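Local atomic coordinates of kinesin-like protein KAR3 (Saccharomyces cerevisiae, PDB entry 1F9V), a protein that acts as a kinesin-family motor, probably using ATP hydrolysis in its nucleotide-binding motor domain to drive movement along microtubules. Residues T99-N104 with L313-I318; Q75-S80 with V86-Y91; N241-A246 with Y300-S305. The protein carries 2 engineered substitutions. One frame throughout, in Å; residues are numbered along the deposited sequence.

Contact 1: residues T99-N104 with L313-I318; sequences TFTMLN and LMFVNI. With MG (magnesium ion), chain B; ADP (adenosine-5'-diphosphate), chain C; ADP (adenosine-5'-diphosphate), chain D.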
loop_
_atom_site.group_PDB
_atom_site.type_symbol
_atom_site.label_atom_id
_atom_site.label_comp_id
_atom_site.label_asym_id
_atom_site.label_seq_id
_atom_site.Cartn_x
_atom_site.Cartn_y
_atom_site.Cartn_z
ATOM N N THR A 99 1.121 0.180 9.524
ATOM C CA THR A 99 0.801 1.533 9.966
ATOM C C THR A 99 2.036 2.375 10.241
ATOM O O THR A 99 2.061 3.559 9.917
ATOM C CB THR A 99 -0.079 1.498 11.203
ATOM O OG1 THR A 99 -1.279 0.798 10.876
ATOM C CG2 THR A 99 -0.440 2.905 11.658
ATOM N N PHE A 100 3.056 1.772 10.843
ATOM C CA PHE A 100 4.289 2.509 11.115
ATOM C C PHE A 100 4.860 2.985 9.785
ATOM O O PHE A 100 5.307 4.121 9.646
ATOM C CB PHE A 100 5.324 1.616 11.812
ATOM C CG PHE A 100 6.584 2.344 12.198
ATOM C CD1 PHE A 100 7.623 2.503 11.283
ATOM C CD2 PHE A 100 6.728 2.883 13.471
ATOM C CE1 PHE A 100 8.793 3.192 11.630
ATOM C CE2 PHE A 100 7.892 3.575 13.828
ATOM C CZ PHE A 100 8.924 3.727 12.903
ATOM N N THR A 101 4.827 2.099 8.800
ATOM C CA THR A 101 5.343 2.407 7.479
ATOM C C THR A 101 4.555 3.507 6.790
ATOM O O THR A 101 5.133 4.427 6.213
ATOM C CB THR A 101 5.334 1.148 6.590
ATOM O OG1 THR A 101 6.326 0.231 7.072
ATOM C CG2 THR A 101 5.634 1.499 5.130
ATOM N N MET A 102 3.232 3.419 6.865
ATOM C CA MET A 102 2.376 4.398 6.204
ATOM C C MET A 102 2.043 5.661 6.985
ATOM O O MET A 102 1.941 6.747 6.401
ATOM C CB MET A 102 1.047 3.743 5.796
ATOM C CG MET A 102 1.179 2.491 4.949
ATOM S SD MET A 102 1.914 2.816 3.354
ATOM C CE MET A 102 0.635 3.822 2.606
ATOM N N LEU A 103 1.885 5.524 8.297
ATOM C CA LEU A 103 1.459 6.641 9.131
ATOM C C LEU A 103 2.379 7.170 10.232
ATOM O O LEU A 103 1.970 8.058 10.980
ATOM C CB LEU A 103 0.106 6.282 9.766
ATOM C CG LEU A 103 -1.241 6.745 9.189
ATOM C CD1 LEU A 103 -1.051 7.688 8.022
ATOM C CD2 LEU A 103 -2.040 5.529 8.774
ATOM N N ASN A 104 3.598 6.657 10.362
ATOM C CA ASN A 104 4.460 7.174 11.419
ATOM C C ASN A 104 4.528 8.698 11.302
ATOM O O ASN A 104 4.800 9.231 10.230
ATOM C CB ASN A 104 5.875 6.595 11.325
ATOM C CG ASN A 104 6.660 6.788 12.609
ATOM O OD1 ASN A 104 6.166 6.481 13.693
ATOM N ND2 ASN A 104 7.879 7.310 12.498
ATOM N N LEU A 313 2.452 0.038 -6.258
ATOM C CA LEU A 313 3.525 -0.499 -5.435
ATOM C C LEU A 313 2.910 -1.309 -4.301
ATOM O O LEU A 313 2.108 -0.793 -3.523
ATOM C CB LEU A 313 4.380 0.629 -4.844
ATOM C CG LEU A 313 5.314 0.219 -3.695
ATOM C CD1 LEU A 313 6.332 -0.803 -4.196
ATOM C CD2 LEU A 313 6.019 1.454 -3.139
ATOM N N MET A 314 3.266 -2.588 -4.232
ATOM C CA MET A 314 2.786 -3.451 -3.158
ATOM C C MET A 314 3.928 -3.443 -2.145
ATOM O O MET A 314 5.071 -3.736 -2.487
ATOM C CB MET A 314 2.529 -4.876 -3.662
ATOM C CG MET A 314 1.649 -4.953 -4.916
ATOM S SD MET A 314 -0.032 -4.305 -4.664
ATOM C CE MET A 314 -0.612 -5.371 -3.264
ATOM N N PHE A 315 3.610 -3.086 -0.910
ATOM C CA PHE A 315 4.592 -2.999 0.161
ATOM C C PHE A 315 4.302 -4.091 1.193
ATOM O O PHE A 315 3.394 -3.951 2.010
ATOM C CB PHE A 315 4.494 -1.607 0.802
ATOM C CG PHE A 315 5.781 -1.111 1.378
ATOM C CD1 PHE A 315 6.215 -1.568 2.616
ATOM C CD2 PHE A 315 6.561 -0.192 0.690
ATOM C CE1 PHE A 315 7.419 -1.113 3.167
ATOM C CE2 PHE A 315 7.763 0.270 1.230
ATOM C CZ PHE A 315 8.190 -0.194 2.473
ATOM N N VAL A 316 5.075 -5.174 1.160
ATOM C CA VAL A 316 4.846 -6.277 2.086
ATOM C C VAL A 316 5.712 -6.210 3.340
ATOM O O VAL A 316 6.937 -6.352 3.293
ATOM C CB VAL A 316 5.027 -7.637 1.378
ATOM C CG1 VAL A 316 4.776 -8.778 2.351
ATOM C CG2 VAL A 316 4.053 -7.733 0.207
ATOM N N ASN A 317 5.036 -5.983 4.460
ATOM C CA ASN A 317 5.660 -5.864 5.765
ATOM C C ASN A 317 5.734 -7.209 6.450
ATOM O O ASN A 317 4.756 -7.958 6.471
ATOM C CB ASN A 317 4.844 -4.911 6.641
ATOM C CG ASN A 317 4.824 -3.502 6.100
ATOM O OD1 ASN A 317 3.833 -3.059 5.518
ATOM N ND2 ASN A 317 5.923 -2.784 6.288
ATOM N N ILE A 318 6.896 -7.516 7.020
ATOM C CA ILE A 318 7.055 -8.772 7.738
ATOM C C ILE A 318 7.870 -8.592 9.007
ATOM O O ILE A 318 8.693 -7.678 9.117
ATOM C CB ILE A 318 7.733 -9.869 6.877
ATOM C CG1 ILE A 318 9.102 -9.403 6.400
ATOM C CG2 ILE A 318 6.829 -10.253 5.699
ATOM C CD1 ILE A 318 9.951 -10.541 5.848
HETATM MG MG MG B . -1.957 -1.051 11.814
HETATM P PB ADP C . 0.670 -3.229 11.850
HETATM O O1B ADP C . 1.160 -4.033 10.702
HETATM O O2B ADP C . 0.056 -1.835 11.343
HETATM O O3B ADP C . -0.304 -3.990 12.674
HETATM P PA ADP C . 2.299 -1.420 13.409
HETATM O O1A ADP C . 2.854 -0.530 12.389
HETATM O O2A ADP C . 1.144 -0.780 14.035
HETATM O O3A ADP C . 1.889 -2.794 12.749
HETATM O "O5'" ADP C . 3.362 -1.708 14.545
HETATM C "C5'" ADP C . 3.874 -2.964 14.995
HETATM C "C4'" ADP C . 4.883 -2.581 16.119
HETATM O "O4'" ADP C . 6.178 -2.575 15.507
HETATM C "C3'" ADP C . 4.690 -1.150 16.659
HETATM O "O3'" ADP C . 4.967 -1.053 18.067
HETATM C "C2'" ADP C . 5.647 -0.290 15.852
HETATM O "O2'" ADP C . 6.013 0.936 16.509
HETATM C "C1'" ADP C . 6.782 -1.260 15.561
HETATM N N9 ADP C . 7.421 -1.029 14.228
HETATM C C8 ADP C . 6.902 -1.441 13.055
HETATM N N7 ADP C . 7.716 -1.112 12.073
HETATM C C5 ADP C . 8.753 -0.495 12.579
HETATM C C6 ADP C . 9.914 0.061 12.063
HETATM N N6 ADP C . 10.142 0.025 10.747
HETATM N N1 ADP C . 10.823 0.652 12.899
HETATM C C2 ADP C . 10.630 0.707 14.233
HETATM N N3 ADP C . 9.511 0.163 14.750
HETATM C C4 ADP C . 8.566 -0.434 13.976
HETATM P PB ADP D . 13.095 2.618 -13.748
HETATM O O1B ADP D . 13.228 1.751 -14.958
HETATM O O2B ADP D . 12.110 1.937 -12.643
HETATM O O3B ADP D . 14.432 2.923 -13.156
HETATM P PA ADP D . 10.857 4.439 -14.051
HETATM O O1A ADP D . 10.609 5.403 -15.139
HETATM O O2A ADP D . 9.992 3.249 -14.158
HETATM O O3A ADP D . 12.362 3.949 -14.128
HETATM O "O5'" ADP D . 10.776 5.139 -12.603
HETATM C "C5'" ADP D . 11.971 5.284 -11.830
HETATM C "C4'" ADP D . 11.710 5.246 -10.324
HETATM O "O4'" ADP D . 10.358 5.611 -9.946
HETATM C "C3'" ADP D . 11.991 3.889 -9.718
HETATM O "O3'" ADP D . 13.366 3.706 -9.342
HETATM C "C2'" ADP D . 11.043 3.798 -8.549
HETATM O "O2'" ADP D . 11.629 4.276 -7.326
HETATM C "C1'" ADP D . 9.839 4.607 -9.026
HETATM N N9 ADP D . 8.741 3.723 -9.603
HETATM C C8 ADP D . 8.343 3.650 -10.887
HETATM N N7 ADP D . 7.332 2.766 -10.989
HETATM C C5 ADP D . 7.076 2.280 -9.793
HETATM C C6 ADP D . 6.163 1.356 -9.241
HETATM N N6 ADP D . 5.259 0.732 -10.020
HETATM N N1 ADP D . 6.191 1.081 -7.893
HETATM C C2 ADP D . 7.074 1.679 -7.062
HETATM N N3 ADP D . 7.947 2.568 -7.576
HETATM C C4 ADP D . 7.986 2.892 -8.898
HETATM O O HOH W 1 -2.587 -1.610 9.762
HETATM O O HOH W 2 -1.287 -0.333 13.763
HETATM O O HOH W 3 -2.665 -3.076 12.603
HETATM O O HOH W 4 -3.850 -0.054 12.360
#
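Thr101 meets Phe315 and Asn317 in a small, buried, partly polar contact where the helix that follows the P-loop, 98-103, lies against central strand 311-318. The two groups of this threonine divide the work. Its methyl CG2 stands over one face of the Phe315 ring, 4.1 Å from the centroid and 25° off the normal, a CH-pi contact displaced toward the rim atom CE1. Its hydroxyl faces Asn317, whose ND2 gives OG1 a weak, bent hydrogen bond (3.1 Å, 132°). A chi1 of -70° turns OG1 away from its own carbonyl carbon and leaves CG2 for the ring. The firmer partners of OG1 are Gly97 O and Arg10 NH1; threonine suits the place, with one methyl for the ring and one hydroxyl for polar partners. Just ahead of Thr101, the same helix holds the nucleotide: Thr99 OG1 binds magnesium at 2.2 Å, and Phe100 N donates to O1A of ADP (chain C) at 2.8 Å. The Phe100 ring has one face against the adenine, the other against the Asn104 amide. Asn317, Arg10 and the Phe315 face thus hold the helix on the sheet, while Gly97 O satisfies the buried hydroxyl locally.

Contact 2: residues Q75-S80 with V86-Y91; sequences QLVQSS and VCIFAY. With ADP (adenosine-5'-diphosphate), chain D.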
loop_
_atom_site.group_PDB
_atom_site.type_symbol
_atom_site.label_atom_id
_atom_site.label_comp_id
_atom_site.label_asym_id
_atom_site.label_seq_id
_atom_site.Cartn_x
_atom_site.Cartn_y
_atom_site.Cartn_z
ATOM N N GLN A 75 10.251 8.811 -5.718
ATOM C CA GLN A 75 10.282 8.819 -7.176
ATOM C C GLN A 75 8.960 8.339 -7.771
ATOM O O GLN A 75 8.588 8.725 -8.876
ATOM C CB GLN A 75 11.440 7.939 -7.671
ATOM C CG GLN A 75 12.541 7.746 -6.628
ATOM C CD GLN A 75 13.875 7.330 -7.229
ATOM O OE1 GLN A 75 13.994 7.128 -8.438
ATOM N NE2 GLN A 75 14.890 7.201 -6.378
ATOM N N LEU A 76 8.248 7.500 -7.031
ATOM C CA LEU A 76 6.972 6.991 -7.504
ATOM C C LEU A 76 5.861 8.024 -7.310
ATOM O O LEU A 76 5.168 8.386 -8.260
ATOM C CB LEU A 76 6.603 5.705 -6.754
ATOM C CG LEU A 76 5.120 5.320 -6.771
ATOM C CD1 LEU A 76 4.718 4.908 -8.176
ATOM C CD2 LEU A 76 4.877 4.186 -5.795
ATOM N N VAL A 77 5.702 8.508 -6.081
ATOM C CA VAL A 77 4.639 9.461 -5.783
ATOM C C VAL A 77 4.725 10.780 -6.540
ATOM O O VAL A 77 3.702 11.422 -6.771
ATOM C CB VAL A 77 4.537 9.743 -4.259
ATOM C CG1 VAL A 77 4.294 8.436 -3.500
ATOM C CG2 VAL A 77 5.793 10.428 -3.763
ATOM N N GLN A 78 5.924 11.191 -6.943
ATOM C CA GLN A 78 6.034 12.446 -7.676
ATOM C C GLN A 78 5.468 12.325 -9.090
ATOM O O GLN A 78 5.138 13.327 -9.721
ATOM C CB GLN A 78 7.488 12.932 -7.716
ATOM C CG GLN A 78 8.406 12.172 -8.649
ATOM C CD GLN A 78 9.862 12.557 -8.455
ATOM O OE1 GLN A 78 10.622 12.648 -9.416
ATOM N NE2 GLN A 78 10.255 12.786 -7.207
ATOM N N SER A 79 5.333 11.097 -9.581
ATOM C CA SER A 79 4.792 10.877 -10.915
ATOM C C SER A 79 3.348 11.390 -10.999
ATOM O O SER A 79 2.833 11.637 -12.089
ATOM C CB SER A 79 4.858 9.387 -11.277
ATOM O OG SER A 79 3.823 8.655 -10.644
ATOM N N SER A 80 2.703 11.561 -9.849
ATOM C CA SER A 80 1.329 12.057 -9.814
ATOM C C SER A 80 1.248 13.500 -10.308
ATOM O O SER A 80 0.176 13.970 -10.696
ATOM C CB SER A 80 0.770 11.977 -8.399
ATOM O OG SER A 80 -0.059 10.838 -8.255
ATOM N N VAL A 86 -1.482 6.778 -8.706
ATOM C CA VAL A 86 -0.565 5.952 -7.937
ATOM C C VAL A 86 -1.277 5.221 -6.817
ATOM O O VAL A 86 -2.142 5.784 -6.151
ATOM C CB VAL A 86 0.558 6.840 -7.321
ATOM C CG1 VAL A 86 1.341 6.061 -6.262
ATOM C CG2 VAL A 86 1.467 7.349 -8.413
ATOM N N CYS A 87 -0.909 3.956 -6.619
ATOM C CA CYS A 87 -1.466 3.152 -5.536
ATOM C C CYS A 87 -0.306 2.539 -4.760
ATOM O O CYS A 87 0.640 2.023 -5.356
ATOM C CB CYS A 87 -2.342 2.007 -6.064
ATOM S SG CYS A 87 -4.024 2.462 -6.539
ATOM N N ILE A 88 -0.374 2.621 -3.436
ATOM C CA ILE A 88 0.635 2.009 -2.580
ATOM C C ILE A 88 -0.147 1.213 -1.547
ATOM O O ILE A 88 -0.955 1.776 -0.805
ATOM C CB ILE A 88 1.517 3.054 -1.866
ATOM C CG1 ILE A 88 2.326 3.840 -2.904
ATOM C CG2 ILE A 88 2.442 2.343 -0.872
ATOM C CD1 ILE A 88 3.253 4.901 -2.317
ATOM N N PHE A 89 0.075 -0.099 -1.516
ATOM C CA PHE A 89 -0.630 -0.956 -0.568
ATOM C C PHE A 89 0.322 -1.557 0.468
ATOM O O PHE A 89 1.266 -2.260 0.102
ATOM C CB PHE A 89 -1.323 -2.127 -1.285
ATOM C CG PHE A 89 -2.352 -1.717 -2.307
ATOM C CD1 PHE A 89 -3.676 -1.518 -1.937
ATOM C CD2 PHE A 89 -2.002 -1.589 -3.647
ATOM C CE1 PHE A 89 -4.646 -1.201 -2.895
ATOM C CE2 PHE A 89 -2.960 -1.272 -4.615
ATOM C CZ PHE A 89 -4.286 -1.079 -4.237
ATOM N N ALA A 90 0.082 -1.286 1.744
ATOM C CA ALA A 90 0.901 -1.879 2.800
ATOM C C ALA A 90 0.151 -3.155 3.188
ATOM O O ALA A 90 -0.996 -3.094 3.640
ATOM C CB ALA A 90 1.015 -0.943 3.987
ATOM N N TYR A 91 0.812 -4.299 3.009
ATOM C CA TYR A 91 0.241 -5.622 3.264
ATOM C C TYR A 91 1.068 -6.386 4.289
ATOM O O TYR A 91 2.296 -6.300 4.281
ATOM C CB TYR A 91 0.216 -6.411 1.945
ATOM C CG TYR A 91 -0.317 -7.823 2.031
ATOM C CD1 TYR A 91 -1.610 -8.125 1.602
ATOM C CD2 TYR A 91 0.471 -8.868 2.538
ATOM C CE1 TYR A 91 -2.112 -9.422 1.676
ATOM C CE2 TYR A 91 -0.027 -10.180 2.616
ATOM C CZ TYR A 91 -1.319 -10.444 2.184
ATOM O OH TYR A 91 -1.832 -11.716 2.260
HETATM P PB ADP D . 13.095 2.618 -13.748
HETATM O O1B ADP D . 13.228 1.751 -14.958
HETATM O O2B ADP D . 12.110 1.937 -12.643
HETATM O O3B ADP D . 14.432 2.923 -13.156
HETATM P PA ADP D . 10.857 4.439 -14.051
HETATM O O1A ADP D . 10.609 5.403 -15.139
HETATM O O2A ADP D . 9.992 3.249 -14.158
HETATM O O3A ADP D . 12.362 3.949 -14.128
HETATM O "O5'" ADP D . 10.776 5.139 -12.603
HETATM C "C5'" ADP D . 11.971 5.284 -11.830
HETATM C "C4'" ADP D . 11.710 5.246 -10.324
HETATM O "O4'" ADP D . 10.358 5.611 -9.946
HETATM C "C3'" ADP D . 11.991 3.889 -9.718
HETATM O "O3'" ADP D . 13.366 3.706 -9.342
HETATM C "C2'" ADP D . 11.043 3.798 -8.549
HETATM O "O2'" ADP D . 11.629 4.276 -7.326
HETATM C "C1'" ADP D . 9.839 4.607 -9.026
HETATM N N9 ADP D . 8.741 3.723 -9.603
HETATM C C8 ADP D . 8.343 3.650 -10.887
HETATM N N7 ADP D . 7.332 2.766 -10.989
HETATM C C5 ADP D . 7.076 2.280 -9.793
HETATM C C6 ADP D . 6.163 1.356 -9.241
HETATM N N6 ADP D . 5.259 0.732 -10.020
HETATM N N1 ADP D . 6.191 1.081 -7.893
HETATM C C2 ADP D . 7.074 1.679 -7.062
HETATM N N3 ADP D . 7.947 2.568 -7.576
HETATM C C4 ADP D . 7.986 2.892 -8.898
#
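Leu76 lies between Val86 and the adenine of ADP (chain D), and its turn sets two of the apolar contacts. With CG anti to the backbone N (chi1 159°), its branch reaches from the helix to the strand. There it crosses Val86 at a slant, CG lying 3.9 Å from Val86 CG1, while methyl CD2 comes 3.9 Å from CG1 of Ile88, whose side chain lies alongside and points the other way. On its other side Leu76 CB is 3.5 Å from N3 of the adenine, so one leucine serves both the protein core and the base. Val77 meets Ile88 differently: the two chains cross at about a right angle, with Val77 CG1 against the terminal methyl CD1. The long, unbranched end of the isoleucine is what lets it touch both helix residues.

The second methyl of Val86, CG2, points to the 3-10 turn at Ser79 and Ser80, where Ser79 OG lies 3.5 Å away and Ser80 OG a little further. Hydroxyls tolerate this apolar neighbour because they are bonded elsewhere. Ser79 OG donates to Leu76 O at 2.8 Å, almost straight in line with the carbonyl (167°), and Ser79 N uses the same oxygen; Ser80 OG is paired with Tyr84 O. Beta-branched residues on the strand and small serines at the turn allow the close approach. Such apolar packing of a helix on the strand that follows it is typical of a beta-alpha-beta crossover, here running from strand 58-60 through helix 66-77 to strand 86-91, which leads into the P-loop of the kinesin motor domain.

Contact 3: residues N241-A246 with Y300-S305; sequences NLVDLA and YLLQYS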
loop_
_atom_site.group_PDB
_atom_site.type_symbol
_atom_site.label_atom_id
_atom_site.label_comp_id
_atom_site.label_asym_id
_atom_site.label_seq_id
_atom_site.Cartn_x
_atom_site.Cartn_y
_atom_site.Cartn_z
ATOM N N ASN A 241 -3.422 6.876 -3.982
ATOM C CA ASN A 241 -4.205 6.119 -3.022
ATOM C C ASN A 241 -3.210 5.363 -2.158
ATOM O O ASN A 241 -2.581 4.410 -2.614
ATOM C CB ASN A 241 -5.140 5.158 -3.758
ATOM C CG ASN A 241 -5.955 5.861 -4.825
ATOM O OD1 ASN A 241 -7.019 6.411 -4.537
ATOM N ND2 ASN A 241 -5.452 5.864 -6.055
ATOM N N LEU A 242 -3.062 5.826 -0.921
ATOM C CA LEU A 242 -2.125 5.243 0.044
ATOM C C LEU A 242 -2.923 4.380 1.018
ATOM O O LEU A 242 -3.629 4.884 1.890
ATOM C CB LEU A 242 -1.368 6.379 0.748
ATOM C CG LEU A 242 -0.858 7.443 -0.241
ATOM C CD1 LEU A 242 -0.096 8.530 0.496
ATOM C CD2 LEU A 242 0.031 6.791 -1.293
ATOM N N VAL A 243 -2.775 3.066 0.867
ATOM C CA VAL A 243 -3.539 2.093 1.637
ATOM C C VAL A 243 -2.810 1.289 2.703
ATOM O O VAL A 243 -1.756 0.708 2.450
ATOM C CB VAL A 243 -4.216 1.073 0.671
ATOM C CG1 VAL A 243 -5.223 0.200 1.420
ATOM C CG2 VAL A 243 -4.886 1.815 -0.482
ATOM N N ASP A 244 -3.420 1.241 3.883
ATOM C CA ASP A 244 -2.932 0.483 5.032
ATOM C C ASP A 244 -3.978 -0.635 5.141
ATOM O O ASP A 244 -5.039 -0.466 5.747
ATOM C CB ASP A 244 -2.941 1.390 6.264
ATOM C CG ASP A 244 -2.455 0.698 7.518
ATOM O OD1 ASP A 244 -2.166 -0.517 7.477
ATOM O OD2 ASP A 244 -2.368 1.390 8.555
ATOM N N LEU A 245 -3.684 -1.771 4.520
ATOM C CA LEU A 245 -4.618 -2.890 4.488
ATOM C C LEU A 245 -4.926 -3.561 5.818
ATOM O O LEU A 245 -4.200 -3.410 6.796
ATOM C CB LEU A 245 -4.112 -3.957 3.507
ATOM C CG LEU A 245 -3.975 -3.558 2.035
ATOM C CD1 LEU A 245 -3.157 -4.609 1.287
ATOM C CD2 LEU A 245 -5.356 -3.420 1.404
ATOM N N ALA A 246 -6.030 -4.298 5.845
ATOM C CA ALA A 246 -6.410 -5.048 7.032
ATOM C C ALA A 246 -5.346 -6.143 7.221
ATOM O O ALA A 246 -4.757 -6.613 6.243
ATOM C CB ALA A 246 -7.783 -5.690 6.823
ATOM N N TYR A 300 -12.813 -2.307 -6.629
ATOM C CA TYR A 300 -13.804 -1.609 -7.440
ATOM C C TYR A 300 -13.595 -0.103 -7.305
ATOM O O TYR A 300 -13.591 0.630 -8.293
ATOM C CB TYR A 300 -15.209 -1.992 -6.991
ATOM C CG TYR A 300 -16.284 -1.354 -7.830
ATOM C CD1 TYR A 300 -16.284 -1.484 -9.218
ATOM C CD2 TYR A 300 -17.286 -0.591 -7.238
ATOM C CE1 TYR A 300 -17.264 -0.852 -10.003
ATOM C CE2 TYR A 300 -18.262 0.039 -8.007
ATOM C CZ TYR A 300 -18.244 -0.095 -9.381
ATOM O OH TYR A 300 -19.192 0.561 -10.133
ATOM N N LEU A 301 -13.402 0.353 -6.075
ATOM C CA LEU A 301 -13.183 1.768 -5.820
ATOM C C LEU A 301 -11.946 2.291 -6.542
ATOM O O LEU A 301 -11.956 3.390 -7.100
ATOM C CB LEU A 301 -13.015 2.011 -4.318
ATOM C CG LEU A 301 -12.514 3.405 -3.912
ATOM C CD1 LEU A 301 -13.612 4.425 -4.159
ATOM C CD2 LEU A 301 -12.114 3.423 -2.444
ATOM N N LEU A 302 -10.883 1.491 -6.549
ATOM C CA LEU A 302 -9.612 1.905 -7.140
ATOM C C LEU A 302 -9.311 1.499 -8.574
ATOM O O LEU A 302 -8.203 1.722 -9.052
ATOM C CB LEU A 302 -8.463 1.404 -6.250
ATOM C CG LEU A 302 -8.521 1.829 -4.784
ATOM C CD1 LEU A 302 -7.394 1.141 -3.994
ATOM C CD2 LEU A 302 -8.395 3.353 -4.700
ATOM N N GLN A 303 -10.279 0.923 -9.273
ATOM C CA GLN A 303 -10.047 0.465 -10.633
ATOM C C GLN A 303 -9.346 1.430 -11.593
ATOM O O GLN A 303 -8.480 1.010 -12.351
ATOM C CB GLN A 303 -11.362 -0.024 -11.252
ATOM C CG GLN A 303 -12.361 1.070 -11.572
ATOM C CD GLN A 303 -13.636 0.512 -12.180
ATOM O OE1 GLN A 303 -14.426 1.243 -12.790
ATOM N NE2 GLN A 303 -13.843 -0.790 -12.016
ATOM N N TYR A 304 -9.707 2.713 -11.573
ATOM C CA TYR A 304 -9.068 3.670 -12.477
ATOM C C TYR A 304 -7.624 4.007 -12.074
ATOM O O TYR A 304 -6.846 4.498 -12.894
ATOM C CB TYR A 304 -9.890 4.963 -12.558
ATOM C CG TYR A 304 -11.192 4.822 -13.315
ATOM C CD1 TYR A 304 -11.303 3.948 -14.399
ATOM C CD2 TYR A 304 -12.314 5.567 -12.948
ATOM C CE1 TYR A 304 -12.507 3.819 -15.103
ATOM C CE2 TYR A 304 -13.520 5.449 -13.642
ATOM C CZ TYR A 304 -13.610 4.574 -14.718
ATOM O OH TYR A 304 -14.796 4.458 -15.408
ATOM N N SER A 305 -7.277 3.753 -10.814
ATOM C CA SER A 305 -5.928 4.025 -10.326
ATOM C C SER A 305 -5.078 2.758 -10.405
ATOM O O SER A 305 -3.904 2.759 -10.030
ATOM C CB SER A 305 -5.972 4.540 -8.882
ATOM O OG SER A 305 -6.325 5.916 -8.837
#
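Asn241 reaches from its strand to Leu302 and Ser305, with OD1 packed against a methyl and ND2 near polar atoms. OD1 lies 3.4 Å from Leu302 CD2, the two side chains running alongside but pointing opposite ways. ND2 lies 2.9 Å from Ser305 OG. The same nitrogen makes a weak hydrogen bond to Val86 O on the next strand. Two residues along, Val243 CG2 touches the other leucine methyl, Leu302 CD1, more loosely at 4.4 Å. Leu302 therefore spreads its two methyls over an amide and a valine, and also packs on Phe89, as suits a branched apolar residue at a helix-sheet interface.

Torsions and backbone set these groups in place. With CG turned away from its own carbonyl carbon (chi1 -51°), the Asn241 amide projects toward the helix. Main-chain bonds to Val86 and Ile88 hold its strand in the sheet. On the helical side the last turn is kinked: Ser305 N bonds to Leu302 O at 2.8 Å, a three-residue step that tightens the chain where leucine and serine face the strand. Replacing Asn241 by an alanine here would probably open a gap beside Leu302 CD2, take from Val86 O its weak side-chain donor and leave Ser305 OG without this polar neighbour.

Strand 235-244 leads into the Asp-Leu-Ala-Gly sequence that begins switch II in kinesins, and the helix packed on it probably belongs, as in relatives, to the microtubule-facing side. The axes of 241-244 and 300-305 pass 11.0 Å apart at -138°, so these segments run roughly opposite ways. The strand lies between 86-91, to which it is parallel, and 218-228, to which it is antiparallel. Cys87 and Phe89 on the former, with Ile220 and Ile222 on the latter, flank Asn241 and Val243 beneath the helix.

In the fold
All three contacts are buried, and each sets a helix against the same central sheet, in which strands 311-318, 86-91 and 235-244 are neighbours in that order. Contacts 1 and 2 cover one face; contact 3 covers the other, so strand 86-91 is packed from both sides. Chemistry follows place. Contact 2 is chiefly apolar, contact 1 mixes polar and aromatic groups beside the magnesium-bound nucleotide, and segments of both touch the second ADP; contact 3 sets an amide among leucine and serine, with no direct contact to nucleotide. Strand 235-244 is nevertheless joined to the nucleotide site: Asp244 OD2 lies 2.6 Å from the metal ligand Thr99 OG1, probably hydrogen-bonded, tying contact 3 to contact 1.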